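Local coordinates for tyrosine-protein phosphatase non-receptor type 18 (Homo sapiens, PDB 2OC3) that catalyses the removal of phosphate from phosphotyrosine in proteins, acting on autophosphorylated tyrosine kinases, through the catalytic domain that makes up this chain, at residues 240-245 with 277-282. Numbering follows the deposited sequence.
Sequences TGVLCT and AAVQTE
Val279 holds CG1 anti to its backbone N (chi1 -174°), which sets CG2 beside that N and against the helix backbone at Gly241. Thr245 has OG1 anti to its own carbonyl carbon, with chi1 at -59°, which places the hydroxyl within bonding distance of Gly241 O, one turn earlier. Val279 CG2 lies 3.7 Å from Gly241 C and makes a looser contact, 4.5 Å, with Val242 CG2. The Val279 and Thr245 side chains cross at about a right angle, with Val279 CG2 4.2 Å from Thr245 OG1. That hydroxyl donates to Gly241 O at 2.8 Å. Thr245 N bonds the same oxygen from the opposite face of the carbonyl plane, so two donors grip it.

Gly241 and Ala278 have their CA atoms 4.3 Å apart. A CB on Gly241 would clash with Val279 N and Ala278 CA. Helix 238-254 starts at the end of the P-loop of the tyrosine phosphatase fold; this loop carries Cys233, the predicted phosphocysteine nucleophile. Residues 277-281 lie in the loop before helix 282-296; its Gln280 probably binds substrate, as in related phosphatases. The contact thus sets this loop against the first turns of the helix that follows the P-loop. Arg272, at the end of helix 264-272, bonds the carbonyl oxygens of Ala278 through NE and Val279 through NH2.

An alanine in place of Thr245 would probably cost Gly241 O its hydroxyl donor, keeping the bond from the backbone N, and loosen the packing beside Val279 CG2. Thr281 caps helix 282-296 through OG1, which accepts from Gln284 N.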
# COMPACT_ATOMS: atom_id res chain seq x y z
N THR A 240 -2.20 2.90 -3.80
CA THR A 240 -1.97 1.83 -2.83
C THR A 240 -3.02 0.73 -3.01
O THR A 240 -2.69 -0.48 -3.00
CB THR A 240 -2.00 2.41 -1.43
OG1 THR A 240 -0.82 3.21 -1.20
CG2 THR A 240 -2.06 1.34 -0.39
N GLY A 241 -4.27 1.15 -3.16
CA GLY A 241 -5.33 0.15 -3.37
C GLY A 241 -5.21 -0.60 -4.68
O GLY A 241 -5.51 -1.80 -4.73
N VAL A 242 -4.72 0.06 -5.72
CA VAL A 242 -4.45 -0.65 -6.98
C VAL A 242 -3.41 -1.74 -6.73
O VAL A 242 -3.61 -2.89 -7.11
CB VAL A 242 -3.99 0.30 -8.10
CG1 VAL A 242 -3.49 -0.51 -9.31
CG2 VAL A 242 -5.15 1.21 -8.49
N LEU A 243 -2.27 -1.39 -6.12
CA LEU A 243 -1.22 -2.37 -5.88
C LEU A 243 -1.69 -3.54 -5.04
O LEU A 243 -1.38 -4.70 -5.35
CB LEU A 243 0.00 -1.75 -5.21
CG LEU A 243 0.89 -0.89 -6.10
CD1 LEU A 243 2.01 -0.28 -5.35
CD2 LEU A 243 1.48 -1.67 -7.30
N CYS A 244 -2.41 -3.27 -3.95
CA CYS A 244 -2.87 -4.35 -3.07
C CYS A 244 -3.84 -5.25 -3.81
O CYS A 244 -3.80 -6.50 -3.65
CB CYS A 244 -3.53 -3.83 -1.80
SG CYS A 244 -2.35 -2.97 -0.68
N THR A 245 -4.70 -4.67 -4.63
CA THR A 245 -5.68 -5.48 -5.35
C THR A 245 -5.00 -6.34 -6.42
O THR A 245 -5.35 -7.52 -6.59
CB THR A 245 -6.78 -4.61 -6.00
OG1 THR A 245 -7.43 -3.84 -4.98
CG2 THR A 245 -7.80 -5.49 -6.72
N ALA A 277 -10.90 4.86 0.70
CA ALA A 277 -10.71 5.22 -0.71
C ALA A 277 -9.75 4.32 -1.46
O ALA A 277 -9.15 4.74 -2.47
CB ALA A 277 -10.26 6.67 -0.82
N ALA A 278 -9.61 3.06 -1.00
CA ALA A 278 -8.77 2.09 -1.73
C ALA A 278 -9.36 1.97 -3.15
O ALA A 278 -10.50 1.61 -3.35
CB ALA A 278 -8.76 0.72 -1.02
N VAL A 279 -8.53 2.31 -4.12
CA VAL A 279 -8.90 2.46 -5.53
C VAL A 279 -9.84 3.68 -5.59
O VAL A 279 -11.04 3.57 -5.36
CB VAL A 279 -9.50 1.21 -6.17
CG1 VAL A 279 -9.69 1.47 -7.66
CG2 VAL A 279 -8.64 0.01 -5.95
N GLN A 280 -9.29 4.85 -5.86
CA GLN A 280 -9.96 6.09 -5.62
C GLN A 280 -10.75 6.59 -6.84
O GLN A 280 -11.78 7.24 -6.68
CB GLN A 280 -8.91 7.11 -5.20
CG GLN A 280 -9.46 8.38 -4.63
CD GLN A 280 -8.45 9.02 -3.71
OE1 GLN A 280 -7.24 8.80 -3.83
NE2 GLN A 280 -8.94 9.79 -2.76
N THR A 281 -10.27 6.29 -8.03
CA THR A 281 -10.83 6.88 -9.26
C THR A 281 -11.26 5.85 -10.29
O THR A 281 -10.78 4.70 -10.31
CB THR A 281 -9.85 7.86 -9.91
OG1 THR A 281 -8.75 7.11 -10.45
CG2 THR A 281 -9.31 8.87 -8.92
N GLU A 282 -12.19 6.25 -11.16
CA GLU A 282 -12.61 5.42 -12.25
C GLU A 282 -11.41 5.00 -13.14
O GLU A 282 -11.34 3.85 -13.56
CB GLU A 282 -13.71 6.13 -13.08
CG GLU A 282 -14.24 5.31 -14.23
CD GLU A 282 -15.18 6.07 -15.14
OE1 GLU A 282 -16.05 6.81 -14.63
OE2 GLU A 282 -15.05 5.92 -16.36